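Local coordinates for calcium uptake protein 3, mitochondrial (Homo sapiens, PDB 6AGI), which senses calcium through its EF-hands and, as a disulfide-linked heterodimer with MICU1, regulates the mitochondrial calcium uniporter channel in the central nervous system and skeletal muscle, at residues F38-A41 / V42-E46; E243-F246 / L247-N251; N254-E258 / E259-H263; K289-T292 / F293-R297. All coordinates share one frame; numbering follows the deposited sequence.

Interaction 1 (F38-A41 / V42-E46)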
# COMPACT_ATOMS: atom_id res chain seq x y z
N PHE B 38 6.33 -22.65 -14.76
CA PHE B 38 6.11 -21.42 -14.02
C PHE B 38 6.54 -20.19 -14.84
O PHE B 38 5.82 -19.18 -14.90
CB PHE B 38 6.80 -21.49 -12.68
CG PHE B 38 6.75 -20.20 -11.95
CD1 PHE B 38 5.59 -19.79 -11.30
CD2 PHE B 38 7.84 -19.34 -11.99
CE1 PHE B 38 5.54 -18.60 -10.67
CE2 PHE B 38 7.79 -18.13 -11.35
CZ PHE B 38 6.63 -17.77 -10.69
N ILE B 39 7.74 -20.25 -15.43
CA ILE B 39 8.20 -19.14 -16.28
C ILE B 39 7.15 -18.80 -17.34
O ILE B 39 6.87 -17.62 -17.61
CB ILE B 39 9.56 -19.47 -16.91
CG1 ILE B 39 10.62 -19.62 -15.80
CG2 ILE B 39 9.93 -18.39 -17.92
CD1 ILE B 39 12.01 -20.00 -16.31
N LEU B 40 6.59 -19.83 -17.99
CA LEU B 40 5.54 -19.59 -18.96
C LEU B 40 4.31 -18.99 -18.29
O LEU B 40 3.73 -18.02 -18.79
CB LEU B 40 5.21 -20.88 -19.70
CG LEU B 40 6.34 -21.33 -20.64
CD1 LEU B 40 6.14 -22.70 -21.27
CD2 LEU B 40 6.60 -20.26 -21.71
N ALA B 41 3.95 -19.52 -17.11
CA ALA B 41 2.75 -19.07 -16.41
C ALA B 41 2.80 -17.59 -16.08
O ALA B 41 1.76 -16.92 -16.03
CB ALA B 41 2.55 -19.87 -15.13
N VAL B 42 3.99 -17.04 -15.85
CA VAL B 42 4.11 -15.63 -15.51
C VAL B 42 4.50 -14.75 -16.70
O VAL B 42 4.43 -13.51 -16.58
CB VAL B 42 5.06 -15.42 -14.31
CG1 VAL B 42 4.59 -16.28 -13.20
CG2 VAL B 42 6.48 -15.78 -14.64
N THR B 43 5.01 -15.32 -17.80
CA THR B 43 5.43 -14.50 -18.93
C THR B 43 4.51 -14.60 -20.14
O THR B 43 4.76 -13.92 -21.14
CB THR B 43 6.86 -14.82 -19.35
OG1 THR B 43 6.94 -16.18 -19.82
CG2 THR B 43 7.79 -14.63 -18.14
N THR B 44 3.53 -15.50 -20.12
CA THR B 44 2.74 -15.84 -21.29
C THR B 44 1.26 -15.58 -20.96
O THR B 44 0.93 -15.10 -19.87
CB THR B 44 3.12 -17.28 -21.69
OG1 THR B 44 4.44 -17.24 -22.25
CG2 THR B 44 2.23 -17.91 -22.72
N ASP B 45 0.37 -15.92 -21.88
CA ASP B 45 -1.07 -15.85 -21.65
C ASP B 45 -1.69 -17.23 -21.55
O ASP B 45 -2.37 -17.54 -20.58
CB ASP B 45 -1.77 -15.08 -22.78
CG ASP B 45 -1.91 -13.60 -22.47
OD1 ASP B 45 -1.50 -13.17 -21.36
OD2 ASP B 45 -2.49 -12.88 -23.32
N GLU B 46 -1.44 -18.09 -22.53
CA GLU B 46 -1.91 -19.46 -22.50
C GLU B 46 -0.78 -20.33 -22.99
O GLU B 46 0.11 -19.86 -23.71
CB GLU B 46 -3.13 -19.64 -23.41
CG GLU B 46 -2.84 -19.23 -24.87
CD GLU B 46 -4.06 -19.26 -25.79
OE1 GLU B 46 -5.17 -19.56 -25.30
OE2 GLU B 46 -3.90 -18.95 -27.00
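The C-terminal turn of helix 35-43 is the setting here: Phe38, Ile39 and Leu40 meet Val42, Thr43 and Thr44 over three- and four-residue steps. Val42 sets its CG1 methyl over one face of the Phe38 ring, 3.9 Å from the centroid, a CH-pi contact. The nearest ring atoms are CE1 and CZ, so the methyl sits toward the outer end of the ring. Phe38 CG runs anti to the backbone N (chi1 173°), which brings the ring up beside the following turn. The other Val42 methyl, CG2, is packed near the carbonyl oxygens of Phe38 and Ile39. Beyond the pair, Tyr93 and Leu96 of helix 90-101 touch Phe38, while Leu97 and Leu100 touch Val42, so this side of the turn packs against helix 90-101.

The backbone bonds are bent from Val42 on: Val42 N reaches Phe38 O at 3.0 Å, Thr44 N to Leu40 O, at 2.9 Å, is weak, and Thr44 is the first residue to leave helical geometry. Arg18 gathers the chain end by bonding to the carbonyl oxygens of Ala41, Thr44 and Asp45. The Leu40 and Thr44 side chains lie side by side, CD2 3.8 Å from OG1. Two donors of Thr43 grip Ile39 O. The amide N reaches it at 3.0 Å. OG1 lies between its backbone N and carbonyl carbon (chi1 64°), which turns it back to the preceding turn for a second bond to Ile39 O at 2.6 Å. The hydroxyl stands 38° out of the carbonyl plane, on the opposite face from Thr43 N.

Interaction 2 (E243-F246 / L247-N251)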
# COMPACT_ATOMS: atom_id res chain seq x y z
N GLU B 243 14.02 -10.24 -16.57
CA GLU B 243 14.92 -10.56 -17.67
C GLU B 243 14.21 -11.32 -18.78
O GLU B 243 14.35 -10.99 -19.97
CB GLU B 243 16.11 -11.39 -17.19
CG GLU B 243 17.16 -10.63 -16.40
CD GLU B 243 18.44 -11.43 -16.26
OE1 GLU B 243 18.59 -12.41 -17.02
OE2 GLU B 243 19.26 -11.09 -15.38
N ILE B 244 13.43 -12.34 -18.42
CA ILE B 244 12.77 -13.13 -19.45
C ILE B 244 11.78 -12.28 -20.23
O ILE B 244 11.68 -12.39 -21.46
CB ILE B 244 12.11 -14.38 -18.85
CG1 ILE B 244 13.19 -15.36 -18.41
CG2 ILE B 244 11.16 -15.05 -19.84
CD1 ILE B 244 12.77 -16.33 -17.30
N GLU B 245 11.04 -11.38 -19.56
CA GLU B 245 10.12 -10.55 -20.34
C GLU B 245 10.88 -9.62 -21.27
O GLU B 245 10.66 -9.61 -22.50
CB GLU B 245 9.21 -9.75 -19.41
CG GLU B 245 7.79 -10.31 -19.15
CD GLU B 245 6.82 -10.14 -20.35
OE1 GLU B 245 6.51 -8.98 -20.70
OE2 GLU B 245 6.38 -11.17 -20.93
N PHE B 246 11.85 -8.88 -20.71
CA PHE B 246 12.63 -7.93 -21.50
C PHE B 246 13.23 -8.61 -22.72
O PHE B 246 12.96 -8.22 -23.87
CB PHE B 246 13.73 -7.31 -20.62
CG PHE B 246 14.51 -6.22 -21.32
CD1 PHE B 246 14.02 -4.93 -21.38
CD2 PHE B 246 15.71 -6.50 -21.93
CE1 PHE B 246 14.72 -3.92 -22.06
CE2 PHE B 246 16.42 -5.50 -22.59
CZ PHE B 246 15.92 -4.21 -22.66
N LEU B 247 13.97 -9.70 -22.48
CA LEU B 247 14.63 -10.44 -23.55
C LEU B 247 13.61 -11.02 -24.53
O LEU B 247 13.90 -11.18 -25.71
CB LEU B 247 15.47 -11.57 -22.94
CG LEU B 247 16.74 -11.21 -22.15
CD1 LEU B 247 17.22 -12.40 -21.32
CD2 LEU B 247 17.84 -10.75 -23.07
N SER B 248 12.41 -11.36 -24.04
CA SER B 248 11.34 -11.78 -24.93
C SER B 248 10.96 -10.68 -25.90
O SER B 248 10.32 -10.97 -26.92
CB SER B 248 10.10 -12.20 -24.13
OG SER B 248 10.32 -13.42 -23.43
N TYR B 249 11.31 -9.42 -25.61
CA TYR B 249 11.03 -8.39 -26.61
C TYR B 249 12.24 -7.75 -27.27
O TYR B 249 12.08 -7.12 -28.32
CB TYR B 249 10.16 -7.28 -26.01
CG TYR B 249 8.78 -7.76 -25.63
CD1 TYR B 249 8.58 -8.45 -24.44
CD2 TYR B 249 7.69 -7.58 -26.47
CE1 TYR B 249 7.34 -8.90 -24.07
CE2 TYR B 249 6.44 -8.04 -26.10
CZ TYR B 249 6.28 -8.70 -24.89
OH TYR B 249 5.05 -9.18 -24.49
N SER B 250 13.44 -7.85 -26.69
CA SER B 250 14.58 -7.10 -27.22
C SER B 250 15.05 -7.63 -28.57
O SER B 250 15.57 -6.86 -29.39
CB SER B 250 15.75 -7.07 -26.23
OG SER B 250 16.10 -8.35 -25.74
N ASN B 251 14.86 -8.92 -28.83
CA ASN B 251 15.51 -9.60 -29.95
C ASN B 251 16.96 -9.14 -30.12
O ASN B 251 17.35 -8.59 -31.14
CB ASN B 251 14.70 -9.38 -31.23
CG ASN B 251 13.19 -9.44 -31.00
OD1 ASN B 251 12.66 -10.44 -30.48
ND2 ASN B 251 12.49 -8.39 -31.42
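Tyr249 runs back along the helix beside Glu245, one turn earlier. Its CB lies 3.6 Å from Phe246 O. The ring descends with CG anti to the carbonyl carbon (chi1 -66°), which brings one ring edge to the preceding turn: CD1 comes within 3.1 Å of Glu245 O, and that oxygen lies in the ring plane. Further out, CE1 meets Glu245 OE1 at 3.5 Å. The glutamate bends at chi2 to run alongside the ring, its carboxylate turned 65° from the ring plane. At the tip, Tyr249 OH is 4.1 Å from the same OE1, a proximity without a bond. Ile256 and Ile264 also touch the tyrosine.

All this belongs to the C-terminal part of helix 227-250; Asn251, with positive phi, is the first to leave helical geometry. Cutting Tyr249 back to an alanine would probably open a gap between Glu245 and Ile256 and leave the bent glutamate chain freer to turn. One residue earlier, Ser248 bonds Ile244 O twice, through OG at 2.6 Å and N at 2.9 Å, from opposite faces of the carbonyl plane. Phe246 O takes two amides, Tyr249 N from above its plane and Ser250 N within it. Glu243, whose carboxylate is engaged by Arg80 in a salt bridge, receives Leu247 N on its carbonyl oxygen at 2.8 Å. Phe246 CE2 reaches Ser250 CB at 4.0 Å.

Interaction 3 (N254-E258 / E259-H263)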
# COMPACT_ATOMS: atom_id res chain seq x y z
N ASN B 254 20.05 -3.87 -26.85
CA ASN B 254 20.05 -3.31 -25.50
C ASN B 254 18.69 -2.74 -25.12
O ASN B 254 18.42 -2.55 -23.93
CB ASN B 254 21.09 -2.21 -25.34
CG ASN B 254 22.51 -2.72 -25.43
OD1 ASN B 254 23.04 -3.00 -26.52
ND2 ASN B 254 23.15 -2.83 -24.27
N THR B 255 17.83 -2.48 -26.10
CA THR B 255 16.60 -1.73 -25.89
C THR B 255 15.41 -2.52 -26.40
O THR B 255 15.51 -3.22 -27.41
CB THR B 255 16.59 -0.38 -26.63
OG1 THR B 255 16.98 -0.57 -28.01
CG2 THR B 255 17.56 0.56 -25.98
N ILE B 256 14.27 -2.38 -25.69
CA ILE B 256 12.96 -2.70 -26.25
C ILE B 256 12.31 -1.41 -26.72
O ILE B 256 12.61 -0.31 -26.23
CB ILE B 256 12.03 -3.46 -25.27
CG1 ILE B 256 11.51 -2.52 -24.17
CG2 ILE B 256 12.69 -4.72 -24.75
CD1 ILE B 256 10.46 -3.17 -23.25
N SER B 257 11.43 -1.54 -27.71
CA SER B 257 10.68 -0.38 -28.18
C SER B 257 9.70 0.09 -27.11
O SER B 257 9.26 -0.68 -26.25
CB SER B 257 9.94 -0.70 -29.48
OG SER B 257 8.84 -1.55 -29.25
N GLU B 258 9.38 1.38 -27.16
CA GLU B 258 8.37 1.94 -26.26
C GLU B 258 6.97 1.44 -26.58
O GLU B 258 6.11 1.38 -25.70
CB GLU B 258 8.42 3.46 -26.31
CG GLU B 258 9.72 4.02 -25.75
CD GLU B 258 10.77 4.33 -26.79
OE1 GLU B 258 10.82 3.65 -27.83
OE2 GLU B 258 11.56 5.27 -26.54
N GLU B 259 6.73 1.02 -27.81
CA GLU B 259 5.44 0.40 -28.07
C GLU B 259 5.33 -0.92 -27.31
O GLU B 259 4.32 -1.17 -26.65
CB GLU B 259 5.26 0.23 -29.59
CG GLU B 259 3.83 0.01 -30.06
CD GLU B 259 3.75 -0.37 -31.54
OE1 GLU B 259 4.81 -0.48 -32.19
OE2 GLU B 259 2.62 -0.52 -32.06
N ASP B 260 6.41 -1.73 -27.32
CA ASP B 260 6.46 -2.96 -26.50
C ASP B 260 6.48 -2.65 -25.00
O ASP B 260 5.85 -3.36 -24.21
CB ASP B 260 7.67 -3.82 -26.87
CG ASP B 260 7.65 -4.30 -28.31
OD1 ASP B 260 6.59 -4.79 -28.76
OD2 ASP B 260 8.72 -4.23 -28.98
N PHE B 261 7.20 -1.61 -24.59
CA PHE B 261 7.13 -1.18 -23.20
C PHE B 261 5.68 -1.00 -22.77
O PHE B 261 5.19 -1.69 -21.87
CB PHE B 261 7.90 0.13 -23.01
CG PHE B 261 8.07 0.52 -21.58
CD1 PHE B 261 8.46 -0.43 -20.64
CD2 PHE B 261 7.77 1.80 -21.15
CE1 PHE B 261 8.60 -0.09 -19.30
CE2 PHE B 261 7.91 2.14 -19.80
CZ PHE B 261 8.32 1.19 -18.88
N ALA B 262 4.98 -0.09 -23.44
CA ALA B 262 3.59 0.19 -23.10
C ALA B 262 2.75 -1.07 -23.16
O ALA B 262 1.90 -1.32 -22.29
CB ALA B 262 3.03 1.27 -24.03
N HIS B 263 3.00 -1.91 -24.17
CA HIS B 263 2.23 -3.14 -24.32
C HIS B 263 2.37 -4.02 -23.08
O HIS B 263 1.38 -4.56 -22.60
CB HIS B 263 2.65 -3.88 -25.59
CG HIS B 263 2.28 -5.34 -25.60
ND1 HIS B 263 0.98 -5.78 -25.66
CD2 HIS B 263 3.06 -6.45 -25.59
CE1 HIS B 263 0.96 -7.10 -25.67
NE2 HIS B 263 2.21 -7.53 -25.63
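Ser257 and Asp260 tie the start of helix 258-265 from its more open side, while Ile256 and Phe261 fill the buried one. On the inner, more enclosed side Ile256 CD1 lies 3.9 Å from Phe261 N and 4.2 Å from Phe261 CB. Phe246 and Phe296 also touch Ile256, and the Phe261 ring, led off by CG anti to the backbone N (chi1 -171°), goes on to meet Phe299 edge-to-face. Glu258 is buried too, but its OE2 is satisfied by the backbone N atoms of Lys289 and Gly290.

Toward solvent the contact is polar, a few directed bonds round the serine hydroxyl, and beyond them Glu259 leads off. Ser257 is the N-cap: its OG accepts from Asp260 N at 3.1 Å with a nearly straight N-H (164°), one half of a capping box, and donates to Asp260 OD2 at 2.7 Å from well above the carboxylate plane, the carboxylate meeting the hydroxyl, not the serine amide. Regular helical bonding starts with Phe261 N to Ser257 O at 2.8 Å. Ile256, paired with Ile291 of degenerate EF-hand 2, leads through the serine into the helix, consistent with the second half of an EF-hand-like helix-loop-helix.

Interaction 4 (K289-T292 / F293-R297); sequences KGIT and FDEFR
The carboxylate of Glu295 has Thr292 above one face: the hydroxyl OG1 stands over its CD at 3.4 Å, and Thr292 N approaches OE1 from the same face, a weak bond of 3.3 Å. Beside OE1 lies Ile291, with CA at 3.6 Å and CD1 at 3.7 Å, while OE2 has a weak bond to Ser341 OG. A second flat group, the Arg297 guanidinium, carries Phe293 CE2 3.8 Å above one face, offset toward the rim. Its NH2 makes a long salt bridge with Asp294 OD1. The rings of Phe293 and Phe296 each meet Phe246 edge-to-face.

Glu295 reaches back because CG is anti to the carbonyl carbon (chi1 -64°) and the chain beyond is extended. With an alanine in place of Glu295, Thr292 N would probably lose this acceptor and a gap would be left beside Ile291. Ile291 CG2 also packs against Phe296 CB at 4.1 Å. Helix 293-304 opens with Phe296 N bonded to Thr292 O at 3.0 Å and 162°.

Thr292 is the N-cap and Glu295 the third helical residue, so this weak glutamate-to-amide bond is one half of a capping box. In sequence Glu295 matches Glu126, the last calcium ligand of EF-hand 1. Here, in degenerate EF-hand 2, that glutamate turns to the strand backbone instead, in the strand-to-helix passage typical of an EF-hand loop.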
# COMPACT_ATOMS: atom_id res chain seq x y z
N LYS B 289 13.30 5.68 -29.16
CA LYS B 289 14.69 5.66 -28.74
C LYS B 289 15.03 4.41 -27.93
O LYS B 289 16.20 4.03 -27.85
CB LYS B 289 15.03 6.94 -27.93
N GLY B 290 14.05 3.74 -27.38
CA GLY B 290 14.29 2.45 -26.78
C GLY B 290 14.50 2.55 -25.29
O GLY B 290 15.10 3.50 -24.78
N ILE B 291 14.12 1.49 -24.59
CA ILE B 291 14.24 1.42 -23.14
C ILE B 291 15.28 0.37 -22.80
O ILE B 291 15.21 -0.77 -23.29
CB ILE B 291 12.88 1.08 -22.51
CG1 ILE B 291 11.87 2.17 -22.90
CG2 ILE B 291 12.97 0.93 -20.99
CD1 ILE B 291 12.10 3.50 -22.20
N THR B 292 16.24 0.74 -21.97
CA THR B 292 17.28 -0.20 -21.59
C THR B 292 16.78 -1.12 -20.47
O THR B 292 15.74 -0.86 -19.84
CB THR B 292 18.55 0.58 -21.22
OG1 THR B 292 18.38 1.21 -19.94
CG2 THR B 292 18.83 1.65 -22.25
N PHE B 293 17.51 -2.21 -20.22
CA PHE B 293 17.03 -3.13 -19.18
C PHE B 293 17.04 -2.47 -17.81
O PHE B 293 16.19 -2.76 -16.97
CB PHE B 293 17.87 -4.40 -19.10
CG PHE B 293 17.41 -5.33 -18.03
CD1 PHE B 293 16.18 -5.97 -18.12
CD2 PHE B 293 18.20 -5.57 -16.92
CE1 PHE B 293 15.74 -6.86 -17.12
CE2 PHE B 293 17.77 -6.44 -15.91
CZ PHE B 293 16.54 -7.09 -16.01
N ASP B 294 18.03 -1.62 -17.56
CA ASP B 294 18.07 -0.97 -16.26
C ASP B 294 16.83 -0.13 -16.05
O ASP B 294 16.29 -0.07 -14.94
CB ASP B 294 19.33 -0.12 -16.13
CG ASP B 294 20.52 -0.93 -15.67
OD1 ASP B 294 20.31 -2.11 -15.27
OD2 ASP B 294 21.66 -0.41 -15.74
N GLU B 295 16.37 0.55 -17.11
CA GLU B 295 15.20 1.42 -17.01
C GLU B 295 13.93 0.61 -16.83
O GLU B 295 13.06 0.98 -16.04
CB GLU B 295 15.10 2.33 -18.24
CG GLU B 295 16.27 3.29 -18.39
CD GLU B 295 16.33 3.95 -19.74
OE1 GLU B 295 15.46 3.65 -20.58
OE2 GLU B 295 17.29 4.72 -19.98
N PHE B 296 13.83 -0.51 -17.54
CA PHE B 296 12.69 -1.40 -17.43
C PHE B 296 12.60 -2.00 -16.02
O PHE B 296 11.52 -2.03 -15.40
CB PHE B 296 12.83 -2.39 -18.59
CG PHE B 296 11.92 -3.57 -18.59
CD1 PHE B 296 12.14 -4.67 -17.79
CD2 PHE B 296 10.85 -3.60 -19.47
CE1 PHE B 296 11.29 -5.77 -17.85
CE2 PHE B 296 10.00 -4.68 -19.55
CZ PHE B 296 10.21 -5.76 -18.73
N ARG B 297 13.74 -2.42 -15.47
CA ARG B 297 13.78 -2.89 -14.08
C ARG B 297 13.47 -1.76 -13.11
O ARG B 297 12.79 -1.98 -12.10
CB ARG B 297 15.14 -3.55 -13.78
CG ARG B 297 15.18 -4.29 -12.44
CD ARG B 297 16.44 -5.16 -12.21
NE ARG B 297 17.71 -4.57 -12.61
CZ ARG B 297 18.90 -5.13 -12.40
NH1 ARG B 297 18.98 -6.32 -11.80
NH2 ARG B 297 20.00 -4.51 -12.77

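Along the chain the four contacts follow in series, from helix 35-43 to helix 293-304. Interactions 1 and 2 have centres 13 Å apart and touch through Ile39 and Thr43 against Ile244, so helix 227-250 packs on helix 35-43 on one side and on the strand pair and helix 293-304 on the other. Interactions 2, 3 and 4 cluster: centres of 3 and 4 lie 8 Å apart, and Phe246 packs against both. Strands 255-256 and 291-292 pair antiparallel, with Ile256 O to Ile291 N at 2.9 Å. Residues 227-265 probably form a cryptic, EF-hand-like partner of degenerate EF-hand 2, set apart from the calcium sites of EF-hands 1 and 3, which do the sensing.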